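Local coordinates for protein succinyl-CoA ligase (ADP-forming) subunit alpha (Methanosaeta concilii, PDB 6HXI) that binds coenzyme A in a Rossmann-like domain and is probably an alpha-subunit protein of the succinyl-CoA ligase type, at residues V7-N12 and G147-G152; R27-D32 and H54-G59; P40-I45 and I63-Y68; E80-V85 and I106-V111. All coordinates share one frame; numbering follows the deposited sequence.

Interaction 1: residues V7-N12 and G147-G152; sequences VLFDIN and GAFRIG
Two phenylalanine rings overlap at a slant here, and no hydrogen bond crosses between 7-12 and 147-152. The first segment is loop leading to strand 15-18 of the Rossmann-like sheet. The second carries a classic beta bulge, in which Ala148 and Phe149 both face Thr145. Phe9 and Phe149 have ring planes 35° apart and centroids 4.8 Å apart. Phe149 CD2 reaches over one face of the Phe9 ring, displaced toward its rim, and comes 3.6 Å from Phe9 CG. The opposite face of that ring is covered by Leu8 CB. A first torsion of -34° in Phe9, well off the usual staggered value, goes with this fit. Ile151 begins aside from the contact, yet its tip swings in, and Ile151 CD1 meets Phe9 CZ at 3.4 Å. Val83 and Ile108 of the central sheet touch Phe9 as well, so its ring lies in a buried apolar layer. Toward the surface, the Asp10 carboxylate closes an Asx turn, with Asn12 N 2.8 Å from Asp10 OD1. The methyl Ala148 CB presses on the Asp10-Ile11 peptide, 3.5 Å from Ile11 N, and Ile11 CD1 lies 3.3 Å from Gly147 O.

Interaction 2: residues R27-D32 and H54-G59; sequences RMLDFD and HKAFWG
Helix 22-34, the first helix of the Rossmann-like domain, packs here against strand 52-58, at the edge of the seven-stranded sheet within this chain. The axes of helix segment 27-32 and strand segment 54-58 run nearly alongside, crossing at -24° with a closest approach of 7.8 Å. Leu29 carries the apolar part. Its CG is anti to the carbonyl carbon, which directs one branch at the strand: Leu29 CD1 meets Ala56 CB at 3.4 Å, tighter than usual van der Waals contact, while Leu29 CB lies 3.6 Å from Phe57 O. One turn on, Asp32 offers its methylene rather than its carboxylate, and Asp32 CB sits 3.6 Å from Trp58 CZ3 on the benzo part of the indole. The carboxylate itself is engaged through OD2 by Ser41 OG. A water supplies the polar link. It donates to Asp30 OD1 at 2.7 Å, accepts from Gly59 N at 2.8 Å, and gives a weak bond to Phe57 O. Arg350 of a second copy of this protein forms a salt bridge with Asp30 OD2, placing this edge at a subunit interface. Leu29 and the Asp32 methylene thus layer the helix on the sheet of a Rossmann-like alpha/beta fold, aligned with 52-58 because this edge strand runs against the others.

Interaction 3: residues P40-I45 and I63-Y68; sequences PSISAI and IILPMY
Two backbone hydrogen bonds tie Ile45 to the strand beside it. Ile45 N donates to Pro66 O at 3.0 Å, the donor lying in the carbonyl plane. Tyr68 N donates to Ile45 O at 2.8 Å, almost along the C=O axis and with a nearly straight N-H angle of 169°. Ile45 thus bonds to the residues before and after its partner Met67, which is the parallel-strand pattern. A CA-H...O contact adds to it, Met67 CA lying 3.3 Å from Ile45 O. Pro66, whose nitrogen has no hydrogen to give, instead brings its ring up to the preceding corner of the other strand, with Pro66 CD 3.3 Å from Ser43 O.

The pairing joins strands 42-46 and 61-68 of the Rossmann-like sheet. Strand 61-68 also runs antiparallel to strand 52-58, so it lies between a parallel and an antiparallel neighbour.

The apolar contacts spread further along the chain than the hydrogen bonds. Leu65 is crossed at about a right angle by two isoleucines: Ile42 CG2 lies 3.8 Å from Leu65 CD1, and Ile45 CD1 lies 3.8 Å from Leu65 CB. Ile45 also crosses Met67 obliquely, and Ile25 of helix 22-34 packs against Ile45. Pro40 and Ile63 meet tip to tip, with Pro40 CG 3.9 Å from Ile63 CD1.

At the far end, the Tyr68 ring receives Ala44 at its edge, near the ring plane, with Ala44 CB 3.7 Å from Tyr68 CD1; the tyrosine side chain also packs on Ala74 and Ala77 of helix 71-77.

Interaction 4: residues E80-V85 and I106-V111; sequences EADVMV and IRIVAV
Four backbone hydrogen bonds form the first shell between 80-85 and 106-111. Asp82 O is gripped twice: Arg107 N approaches at 2.8 Å on a lone pair in the carbonyl plane (C=O...N angle 137°), while Ile108 N comes in at 3.0 Å almost along the C=O axis. Beyond this doubled start the ladder is regular. Met84 N donates to Ile108 O at 2.8 Å, and Ala110 N donates to Met84 O at 3.0 Å. The axes of strand segments 83-85 and 108-111 are 11° from parallel, and Val83, Met84 and Val85 pair with Ile108, Val109 and Ala110.

Side chains follow this register. Val83 and Ile108 lie side by side on one face, with Val83 CG2 4.0 Å from Ile108 CD1. On the other face Met84, bent at its last torsion, lays CE 4.1 Å from Val109 CG1.

Asp82 and Arg107 also point the same way, the carboxylate and guanidinium planes 20° apart, but Asp82 OD2 stays 4.0 Å from Arg107 NH1, beyond a salt bridge. The guanidinium, at the end of an extended chain, is held by the hydrogen bond from Arg107 NH2 to Val7 O; the nearby carboxylate may still favour its charge.

The pair belongs to the beta-alpha-beta unit of strand 83-86, helix 93-102 and strand 108-111, and the coenzyme A pocket residues Phe87 and Ile112 directly follow the two strands. Ala100 of that helix covers Met84 and Val109, Ile151 touches Val85 and Ala110 on the other face, and strands 15-18 and 134-136 flank the pair.

Interactions 2, 3 and 4 share the seven-stranded sheet of the Rossmann-like domain, and interaction 1 packs the loop before it against the bulged strand 149-150. In sequence, interaction 1 spans the other three; interactions 2 and 3 alternate their segments, and interaction 4 follows both. Centres of interactions 2 and 3 are about 10 Å apart, joined by Asp32-Ser41 and His54-Leu65 hydrogen bonds. Interactions 1 and 4 are about 11 Å apart, with Arg107 bonded to Val7 O. Interaction 3 lies on one side of central strand 15-18 and interaction 4 on the other, with interaction 2 setting helix 22-34 on edge strand 52-58, all within the N-terminal Rossmann-like domain, which holds a coenzyme A.

Interaction 1: residues V7-N12 and G147-G152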
loop_
_atom_site.group_PDB
_atom_site.type_symbol
_atom_site.label_atom_id
_atom_site.label_comp_id
_atom_site.label_asym_id
_atom_site.label_seq_id
_atom_site.Cartn_x
_atom_site.Cartn_y
_atom_site.Cartn_z
ATOM N N VAL B 7 15.676 -50.004 34.524
ATOM C CA VAL B 7 15.658 -48.541 34.401
ATOM C C VAL B 7 14.641 -48.110 33.322
ATOM O O VAL B 7 14.760 -48.507 32.154
ATOM C CB VAL B 7 17.062 -47.927 34.129
ATOM C CG1 VAL B 7 16.983 -46.413 33.995
ATOM C CG2 VAL B 7 18.058 -48.305 35.214
ATOM N N LEU B 8 13.659 -47.282 33.704
ATOM C CA LEU B 8 12.715 -46.787 32.703
ATOM C C LEU B 8 13.314 -45.515 32.129
ATOM O O LEU B 8 13.572 -45.453 30.924
ATOM C CB LEU B 8 11.338 -46.541 33.318
ATOM C CG LEU B 8 10.108 -46.911 32.480
ATOM C CD1 LEU B 8 10.008 -48.417 32.248
ATOM C CD2 LEU B 8 8.853 -46.461 33.190
ATOM N N PHE B 9 13.629 -44.538 33.014
ATOM C CA PHE B 9 14.228 -43.253 32.648
ATOM C C PHE B 9 15.389 -42.917 33.501
ATOM O O PHE B 9 15.368 -43.166 34.703
ATOM C CB PHE B 9 13.258 -42.085 32.809
ATOM C CG PHE B 9 11.825 -42.385 32.518
ATOM C CD1 PHE B 9 11.406 -42.647 31.221
ATOM C CD2 PHE B 9 10.878 -42.364 33.530
ATOM C CE1 PHE B 9 10.068 -42.924 30.946
ATOM C CE2 PHE B 9 9.537 -42.642 33.258
ATOM C CZ PHE B 9 9.145 -42.934 31.968
ATOM N N ASP B 10 16.349 -42.231 32.909
ATOM C CA ASP B 10 17.507 -41.719 33.617
ATOM C C ASP B 10 17.771 -40.279 33.180
ATOM O O ASP B 10 16.971 -39.677 32.446
ATOM C CB ASP B 10 18.740 -42.638 33.449
ATOM C CG ASP B 10 19.142 -42.984 32.022
ATOM O OD1 ASP B 10 19.194 -42.057 31.167
ATOM O OD2 ASP B 10 19.497 -44.167 31.775
ATOM N N ILE B 11 18.898 -39.736 33.636
ATOM C CA ILE B 11 19.330 -38.385 33.364
ATOM C C ILE B 11 19.753 -38.221 31.890
ATOM O O ILE B 11 19.929 -37.097 31.445
ATOM C CB ILE B 11 20.410 -37.985 34.411
ATOM C CG1 ILE B 11 20.487 -36.452 34.565
ATOM C CG2 ILE B 11 21.772 -38.626 34.130
ATOM C CD1 ILE B 11 20.664 -35.918 36.001
ATOM N N ASN B 12 19.887 -39.332 31.133
ATOM C CA ASN B 12 20.244 -39.279 29.707
ATOM C C ASN B 12 19.051 -39.565 28.774
ATOM O O ASN B 12 19.209 -39.545 27.546
ATOM C CB ASN B 12 21.434 -40.187 29.390
ATOM C CG ASN B 12 22.680 -39.840 30.165
ATOM O OD1 ASN B 12 23.266 -38.763 29.999
ATOM N ND2 ASN B 12 23.092 -40.742 31.050
ATOM N N GLY B 147 15.071 -36.330 40.043
ATOM C CA GLY B 147 16.359 -35.800 39.629
ATOM C C GLY B 147 16.819 -36.203 38.243
ATOM O O GLY B 147 17.948 -35.880 37.879
ATOM N N ALA B 148 15.968 -36.878 37.439
ATOM C CA ALA B 148 16.366 -37.360 36.111
ATOM C C ALA B 148 15.402 -37.039 34.949
ATOM O O ALA B 148 15.844 -36.483 33.947
ATOM C CB ALA B 148 16.627 -38.852 36.161
ATOM N N PHE B 149 14.116 -37.418 35.057
ATOM C CA PHE B 149 13.144 -37.219 33.973
ATOM C C PHE B 149 11.728 -37.169 34.509
ATOM O O PHE B 149 11.395 -37.899 35.445
ATOM C CB PHE B 149 13.256 -38.380 32.940
ATOM C CG PHE B 149 12.356 -38.314 31.728
ATOM C CD1 PHE B 149 12.750 -37.626 30.585
ATOM C CD2 PHE B 149 11.124 -38.959 31.720
ATOM C CE1 PHE B 149 11.916 -37.570 29.455
ATOM C CE2 PHE B 149 10.280 -38.883 30.596
ATOM C CZ PHE B 149 10.683 -38.194 29.470
ATOM N N ARG B 150 10.876 -36.363 33.855
ATOM C CA ARG B 150 9.457 -36.301 34.190
ATOM C C ARG B 150 8.619 -36.513 32.920
ATOM O O ARG B 150 8.980 -36.010 31.845
ATOM C CB ARG B 150 9.102 -34.977 34.902
ATOM C CG ARG B 150 8.414 -33.947 34.025
ATOM C CD ARG B 150 8.441 -32.556 34.602
ATOM N NE ARG B 150 7.282 -32.320 35.434
ATOM C CZ ARG B 150 6.996 -31.178 36.032
ATOM N NH1 ARG B 150 5.942 -31.085 36.814
ATOM N NH2 ARG B 150 7.789 -30.120 35.879
ATOM N N ILE B 151 7.496 -37.222 33.057
ATOM C CA ILE B 151 6.568 -37.407 31.935
ATOM C C ILE B 151 5.573 -36.247 31.963
ATOM O O ILE B 151 4.780 -36.160 32.908
ATOM C CB ILE B 151 5.834 -38.763 31.949
ATOM C CG1 ILE B 151 6.811 -39.930 31.813
ATOM C CG2 ILE B 151 4.784 -38.788 30.838
ATOM C CD1 ILE B 151 6.236 -41.265 32.345
ATOM N N GLY B 152 5.626 -35.382 30.938
ATOM C CA GLY B 152 4.713 -34.252 30.773
ATOM C C GLY B 152 4.467 -33.424 32.016
ATOM O O GLY B 152 5.388 -32.829 32.581
#

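Interaction 2: residues R27-D32 and H54-G59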
loop_
_atom_site.group_PDB
_atom_site.type_symbol
_atom_site.label_atom_id
_atom_site.label_comp_id
_atom_site.label_asym_id
_atom_site.label_seq_id
_atom_site.Cartn_x
_atom_site.Cartn_y
_atom_site.Cartn_z
ATOM N N ARG B 27 7.042 -27.570 31.427
ATOM C CA ARG B 27 7.165 -28.270 32.711
ATOM C C ARG B 27 8.319 -29.259 32.668
ATOM O O ARG B 27 9.127 -29.295 33.601
ATOM C CB ARG B 27 5.851 -28.980 33.088
ATOM C CG ARG B 27 4.767 -28.003 33.497
ATOM C CD ARG B 27 3.709 -28.639 34.333
ATOM N NE ARG B 27 2.889 -27.616 34.969
ATOM C CZ ARG B 27 1.677 -27.280 34.560
ATOM N NH1 ARG B 27 0.994 -26.344 35.196
ATOM N NH2 ARG B 27 1.139 -27.871 33.501
ATOM N N MET B 28 8.425 -30.032 31.560
ATOM C CA MET B 28 9.508 -31.000 31.393
ATOM C C MET B 28 10.876 -30.296 31.403
ATOM O O MET B 28 11.760 -30.672 32.173
ATOM C CB MET B 28 9.311 -31.846 30.126
ATOM C CG MET B 28 8.214 -32.866 30.279
ATOM S SD MET B 28 7.877 -33.830 28.789
ATOM C CE MET B 28 9.318 -34.873 28.738
ATOM N N LEU B 29 11.013 -29.217 30.610
ATOM C CA LEU B 29 12.247 -28.444 30.520
ATOM C C LEU B 29 12.627 -27.812 31.852
ATOM O O LEU B 29 13.810 -27.805 32.212
ATOM C CB LEU B 29 12.141 -27.366 29.430
ATOM C CG LEU B 29 12.019 -27.888 28.015
ATOM C CD1 LEU B 29 11.629 -26.768 27.054
ATOM C CD2 LEU B 29 13.310 -28.553 27.572
ATOM N N ASP B 30 11.625 -27.317 32.597
ATOM C CA ASP B 30 11.841 -26.691 33.896
ATOM C C ASP B 30 12.423 -27.695 34.899
ATOM O O ASP B 30 13.305 -27.343 35.678
ATOM C CB ASP B 30 10.523 -26.075 34.413
ATOM C CG ASP B 30 10.195 -24.692 33.876
ATOM O OD1 ASP B 30 11.026 -24.127 33.134
ATOM O OD2 ASP B 30 9.130 -24.155 34.241
ATOM N N PHE B 31 11.949 -28.940 34.851
ATOM C CA PHE B 31 12.423 -30.024 35.716
ATOM C C PHE B 31 13.871 -30.379 35.366
ATOM O O PHE B 31 14.698 -30.478 36.254
ATOM C CB PHE B 31 11.514 -31.257 35.583
ATOM C CG PHE B 31 11.832 -32.359 36.568
ATOM C CD1 PHE B 31 11.692 -32.155 37.941
ATOM C CD2 PHE B 31 12.275 -33.599 36.127
ATOM C CE1 PHE B 31 11.974 -33.186 38.855
ATOM C CE2 PHE B 31 12.573 -34.624 37.046
ATOM C CZ PHE B 31 12.408 -34.410 38.399
ATOM N N ASP B 32 14.180 -30.488 34.067
ATOM C CA ASP B 32 15.520 -30.769 33.582
ATOM C C ASP B 32 16.477 -29.690 34.088
ATOM O O ASP B 32 17.537 -30.016 34.603
ATOM C CB ASP B 32 15.538 -30.816 32.041
ATOM C CG ASP B 32 14.583 -31.802 31.402
ATOM O OD1 ASP B 32 14.261 -32.835 32.050
ATOM O OD2 ASP B 32 14.166 -31.556 30.254
ATOM N N HIS B 54 9.687 -24.665 17.919
ATOM C CA HIS B 54 8.995 -24.265 19.120
ATOM C C HIS B 54 10.022 -23.653 20.061
ATOM O O HIS B 54 11.075 -24.225 20.285
ATOM C CB HIS B 54 8.282 -25.447 19.761
ATOM C CG HIS B 54 7.722 -25.148 21.130
ATOM N ND1 HIS B 54 6.624 -24.317 21.301
ATOM C CD2 HIS B 54 8.145 -25.562 22.350
ATOM C CE1 HIS B 54 6.411 -24.262 22.611
ATOM N NE2 HIS B 54 7.301 -24.995 23.279
ATOM N N LYS B 55 9.727 -22.483 20.588
ATOM C CA LYS B 55 10.614 -21.804 21.528
ATOM C C LYS B 55 10.099 -21.968 22.958
ATOM O O LYS B 55 8.926 -21.765 23.227
ATOM C CB LYS B 55 10.746 -20.323 21.127
ATOM C CG LYS B 55 11.673 -19.500 22.025
ATOM C CD LYS B 55 12.050 -18.140 21.396
ATOM C CE LYS B 55 10.877 -17.261 21.068
ATOM N NZ LYS B 55 9.973 -17.088 22.231
ATOM N N ALA B 56 10.981 -22.328 23.873
ATOM C CA ALA B 56 10.683 -22.512 25.287
ATOM C C ALA B 56 11.872 -22.013 26.111
ATOM O O ALA B 56 12.916 -21.665 25.548
ATOM C CB ALA B 56 10.438 -23.988 25.569
ATOM N N PHE B 57 11.729 -22.007 27.429
ATOM C CA PHE B 57 12.790 -21.611 28.347
ATOM C C PHE B 57 13.613 -22.791 28.841
ATOM O O PHE B 57 13.083 -23.875 29.093
ATOM C CB PHE B 57 12.190 -20.956 29.603
ATOM C CG PHE B 57 11.796 -19.516 29.483
ATOM C CD1 PHE B 57 12.762 -18.525 29.317
ATOM C CD2 PHE B 57 10.461 -19.139 29.544
ATOM C CE1 PHE B 57 12.400 -17.183 29.251
ATOM C CE2 PHE B 57 10.102 -17.794 29.477
ATOM C CZ PHE B 57 11.076 -16.825 29.320
ATOM N N TRP B 58 14.897 -22.510 29.106
ATOM C CA TRP B 58 15.886 -23.342 29.786
ATOM C C TRP B 58 16.349 -22.408 30.912
ATOM O O TRP B 58 17.253 -21.608 30.722
ATOM C CB TRP B 58 17.048 -23.711 28.850
ATOM C CG TRP B 58 18.053 -24.606 29.511
ATOM C CD1 TRP B 58 19.289 -24.255 29.974
ATOM C CD2 TRP B 58 17.872 -25.982 29.853
ATOM N NE1 TRP B 58 19.906 -25.345 30.546
ATOM C CE2 TRP B 58 19.064 -26.425 30.467
ATOM C CE3 TRP B 58 16.834 -26.901 29.655
ATOM C CZ2 TRP B 58 19.235 -27.740 30.906
ATOM C CZ3 TRP B 58 17.009 -28.211 30.069
ATOM C CH2 TRP B 58 18.187 -28.617 30.703
ATOM N N GLY B 59 15.604 -22.398 31.999
ATOM C CA GLY B 59 15.832 -21.478 33.111
ATOM C C GLY B 59 15.262 -20.122 32.736
ATOM O O GLY B 59 14.041 -19.956 32.673
HETATM O O HOH W 1 13.524 -24.194 32.149
#

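Interaction 3: residues P40-I45 and I63-Y68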
loop_
_atom_site.group_PDB
_atom_site.type_symbol
_atom_site.label_atom_id
_atom_site.label_comp_id
_atom_site.label_asym_id
_atom_site.label_seq_id
_atom_site.Cartn_x
_atom_site.Cartn_y
_atom_site.Cartn_z
ATOM N N PRO B 40 18.321 -30.872 27.537
ATOM C CA PRO B 40 16.867 -31.016 27.710
ATOM C C PRO B 40 16.423 -32.473 27.482
ATOM O O PRO B 40 17.043 -33.202 26.703
ATOM C CB PRO B 40 16.310 -30.112 26.609
ATOM C CG PRO B 40 17.397 -29.130 26.336
ATOM C CD PRO B 40 18.623 -29.953 26.415
ATOM N N SER B 41 15.371 -32.902 28.166
ATOM C CA SER B 41 14.847 -34.270 28.043
ATOM C C SER B 41 14.002 -34.472 26.764
ATOM O O SER B 41 13.496 -35.570 26.558
ATOM C CB SER B 41 13.987 -34.601 29.255
ATOM O OG SER B 41 12.867 -33.731 29.313
ATOM N N ILE B 42 13.809 -33.411 25.955
ATOM C CA ILE B 42 12.980 -33.419 24.757
ATOM C C ILE B 42 13.846 -33.183 23.526
ATOM O O ILE B 42 14.458 -32.122 23.409
ATOM C CB ILE B 42 11.853 -32.350 24.845
ATOM C CG1 ILE B 42 10.917 -32.599 26.055
ATOM C CG2 ILE B 42 11.088 -32.227 23.517
ATOM C CD1 ILE B 42 9.973 -31.391 26.379
ATOM N N SER B 43 13.858 -34.152 22.603
ATOM C CA SER B 43 14.586 -34.055 21.342
ATOM C C SER B 43 13.697 -33.314 20.325
ATOM O O SER B 43 14.195 -32.443 19.611
ATOM C CB SER B 43 14.944 -35.446 20.825
ATOM O OG SER B 43 15.966 -36.049 21.598
ATOM N N ALA B 44 12.377 -33.656 20.263
ATOM C CA ALA B 44 11.448 -33.016 19.323
ATOM C C ALA B 44 9.999 -33.064 19.784
ATOM O O ALA B 44 9.622 -33.869 20.643
ATOM C CB ALA B 44 11.560 -33.654 17.927
ATOM N N ILE B 45 9.180 -32.219 19.163
ATOM C CA ILE B 45 7.741 -32.185 19.361
ATOM C C ILE B 45 7.135 -32.785 18.104
ATOM O O ILE B 45 7.647 -32.547 17.007
ATOM C CB ILE B 45 7.233 -30.756 19.627
ATOM C CG1 ILE B 45 7.921 -30.161 20.874
ATOM C CG2 ILE B 45 5.709 -30.703 19.764
ATOM C CD1 ILE B 45 8.309 -28.774 20.679
ATOM N N ILE B 63 15.380 -21.416 24.311
ATOM C CA ILE B 63 15.940 -22.446 23.428
ATOM C C ILE B 63 14.962 -22.816 22.321
ATOM O O ILE B 63 13.777 -22.535 22.452
ATOM C CB ILE B 63 16.475 -23.706 24.204
ATOM C CG1 ILE B 63 15.350 -24.463 24.948
ATOM C CG2 ILE B 63 17.646 -23.347 25.140
ATOM C CD1 ILE B 63 15.602 -25.952 25.098
ATOM N N ILE B 64 15.445 -23.462 21.262
ATOM C CA ILE B 64 14.599 -23.874 20.141
ATOM C C ILE B 64 14.467 -25.391 20.108
ATOM O O ILE B 64 15.462 -26.097 20.112
ATOM C CB ILE B 64 15.106 -23.278 18.778
ATOM C CG1 ILE B 64 15.137 -21.720 18.756
ATOM C CG2 ILE B 64 14.368 -23.815 17.554
ATOM C CD1 ILE B 64 13.945 -20.969 19.298
ATOM N N LEU B 65 13.249 -25.882 20.018
ATOM C CA LEU B 65 13.003 -27.311 19.838
ATOM C C LEU B 65 12.449 -27.538 18.442
ATOM O O LEU B 65 11.569 -26.787 18.018
ATOM C CB LEU B 65 12.036 -27.890 20.883
ATOM C CG LEU B 65 12.537 -27.869 22.333
ATOM C CD1 LEU B 65 11.502 -28.438 23.245
ATOM C CD2 LEU B 65 13.883 -28.587 22.482
ATOM N N PRO B 66 12.953 -28.569 17.725
ATOM C CA PRO B 66 12.393 -28.887 16.400
ATOM C C PRO B 66 11.007 -29.524 16.531
ATOM O O PRO B 66 10.682 -30.120 17.558
ATOM C CB PRO B 66 13.419 -29.826 15.785
ATOM C CG PRO B 66 14.109 -30.438 16.947
ATOM C CD PRO B 66 14.011 -29.526 18.116
ATOM N N MET B 67 10.177 -29.362 15.499
ATOM C CA MET B 67 8.799 -29.808 15.523
ATOM C C MET B 67 8.457 -30.505 14.211
ATOM O O MET B 67 8.643 -29.926 13.142
ATOM C CB MET B 67 7.929 -28.583 15.846
ATOM C CG MET B 67 6.502 -28.893 16.159
ATOM S SD MET B 67 5.704 -27.422 16.862
ATOM C CE MET B 67 5.489 -26.416 15.422
ATOM N N TYR B 68 8.070 -31.800 14.308
ATOM C CA TYR B 68 7.785 -32.711 13.185
ATOM C C TYR B 68 6.328 -33.041 13.048
ATOM O O TYR B 68 5.643 -33.142 14.047
ATOM C CB TYR B 68 8.615 -34.013 13.328
ATOM C CG TYR B 68 10.100 -33.765 13.176
ATOM C CD1 TYR B 68 10.874 -33.362 14.261
ATOM C CD2 TYR B 68 10.720 -33.867 11.937
ATOM C CE1 TYR B 68 12.230 -33.089 14.121
ATOM C CE2 TYR B 68 12.085 -33.604 11.788
ATOM C CZ TYR B 68 12.828 -33.202 12.880
ATOM O OH TYR B 68 14.161 -32.944 12.747
#

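Interaction 4: residues E80-V85 and I106-V111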
loop_
_atom_site.group_PDB
_atom_site.type_symbol
_atom_site.label_atom_id
_atom_site.label_comp_id
_atom_site.label_asym_id
_atom_site.label_seq_id
_atom_site.Cartn_x
_atom_site.Cartn_y
_atom_site.Cartn_z
ATOM N N GLU B 80 18.037 -41.257 19.113
ATOM C CA GLU B 80 18.409 -41.328 20.529
ATOM C C GLU B 80 17.204 -41.215 21.472
ATOM O O GLU B 80 17.315 -41.565 22.640
ATOM C CB GLU B 80 19.462 -40.251 20.868
ATOM C CG GLU B 80 18.957 -38.814 20.796
ATOM C CD GLU B 80 19.234 -38.078 19.503
ATOM O OE1 GLU B 80 19.443 -36.845 19.570
ATOM O OE2 GLU B 80 19.243 -38.723 18.429
ATOM N N ALA B 81 16.087 -40.658 20.985
ATOM C CA ALA B 81 14.867 -40.480 21.770
ATOM C C ALA B 81 14.110 -41.827 21.812
ATOM O O ALA B 81 13.682 -42.322 20.767
ATOM C CB ALA B 81 14.003 -39.379 21.149
ATOM N N ASP B 82 14.015 -42.437 22.997
ATOM C CA ASP B 82 13.373 -43.749 23.179
ATOM C C ASP B 82 12.028 -43.681 23.940
ATOM O O ASP B 82 11.383 -44.706 24.173
ATOM C CB ASP B 82 14.351 -44.746 23.834
ATOM C CG ASP B 82 14.532 -44.593 25.336
ATOM O OD1 ASP B 82 14.613 -43.434 25.816
ATOM O OD2 ASP B 82 14.621 -45.632 26.032
ATOM N N VAL B 83 11.617 -42.465 24.317
ATOM C CA VAL B 83 10.370 -42.212 25.017
ATOM C C VAL B 83 9.454 -41.324 24.173
ATOM O O VAL B 83 9.932 -40.339 23.619
ATOM C CB VAL B 83 10.632 -41.572 26.408
ATOM C CG1 VAL B 83 9.322 -41.234 27.119
ATOM C CG2 VAL B 83 11.492 -42.473 27.279
ATOM N N MET B 84 8.137 -41.645 24.121
ATOM C CA MET B 84 7.140 -40.749 23.550
ATOM C C MET B 84 6.081 -40.412 24.602
ATOM O O MET B 84 5.469 -41.318 25.170
ATOM C CB MET B 84 6.476 -41.274 22.268
ATOM C CG MET B 84 5.571 -40.206 21.636
ATOM S SD MET B 84 4.890 -40.629 20.029
ATOM C CE MET B 84 3.235 -41.224 20.486
ATOM N N VAL B 85 5.866 -39.093 24.860
ATOM C CA VAL B 85 4.834 -38.568 25.764
ATOM C C VAL B 85 3.699 -38.221 24.836
ATOM O O VAL B 85 3.821 -37.284 24.041
ATOM C CB VAL B 85 5.326 -37.374 26.625
ATOM C CG1 VAL B 85 4.231 -36.890 27.567
ATOM C CG2 VAL B 85 6.603 -37.733 27.407
ATOM N N ILE B 106 11.797 -46.379 19.605
ATOM C CA ILE B 106 10.957 -46.039 20.764
ATOM C C ILE B 106 10.715 -47.289 21.611
ATOM O O ILE B 106 10.402 -48.351 21.074
ATOM C CB ILE B 106 9.667 -45.268 20.356
ATOM C CG1 ILE B 106 10.035 -43.870 19.829
ATOM C CG2 ILE B 106 8.661 -45.142 21.513
ATOM C CD1 ILE B 106 9.198 -43.395 18.672
ATOM N N ARG B 107 10.910 -47.155 22.928
ATOM C CA ARG B 107 10.767 -48.219 23.924
ATOM C C ARG B 107 9.587 -47.966 24.891
ATOM O O ARG B 107 8.917 -48.913 25.298
ATOM C CB ARG B 107 12.098 -48.354 24.684
ATOM C CG ARG B 107 12.114 -49.383 25.799
ATOM C CD ARG B 107 13.367 -49.228 26.619
ATOM N NE ARG B 107 13.262 -49.910 27.908
ATOM C CZ ARG B 107 13.593 -49.362 29.073
ATOM N NH1 ARG B 107 14.061 -48.118 29.122
ATOM N NH2 ARG B 107 13.464 -50.053 30.195
ATOM N N ILE B 108 9.337 -46.679 25.254
ATOM C CA ILE B 108 8.278 -46.285 26.194
ATOM C C ILE B 108 7.313 -45.272 25.577
ATOM O O ILE B 108 7.750 -44.294 24.962
ATOM C CB ILE B 108 8.878 -45.766 27.540
ATOM C CG1 ILE B 108 9.835 -46.785 28.193
ATOM C CG2 ILE B 108 7.782 -45.337 28.534
ATOM C CD1 ILE B 108 11.103 -46.183 28.652
ATOM N N VAL B 109 5.994 -45.521 25.737
ATOM C CA VAL B 109 4.951 -44.609 25.321
ATOM C C VAL B 109 4.068 -44.368 26.539
ATOM O O VAL B 109 3.578 -45.327 27.131
ATOM C CB VAL B 109 4.106 -45.055 24.082
ATOM C CG1 VAL B 109 3.188 -43.928 23.623
ATOM C CG2 VAL B 109 4.979 -45.544 22.931
ATOM N N ALA B 110 3.883 -43.094 26.918
ATOM C CA ALA B 110 2.994 -42.696 27.999
ATOM C C ALA B 110 1.748 -42.119 27.349
ATOM O O ALA B 110 1.848 -41.144 26.597
ATOM C CB ALA B 110 3.670 -41.644 28.879
ATOM N N VAL B 111 0.600 -42.768 27.562
ATOM C CA VAL B 111 -0.708 -42.391 27.014
ATOM C C VAL B 111 -1.472 -41.578 28.062
ATOM O O VAL B 111 -1.904 -42.119 29.073
ATOM C CB VAL B 111 -1.522 -43.616 26.497
ATOM C CG1 VAL B 111 -2.786 -43.164 25.779
ATOM C CG2 VAL B 111 -0.681 -44.501 25.580
#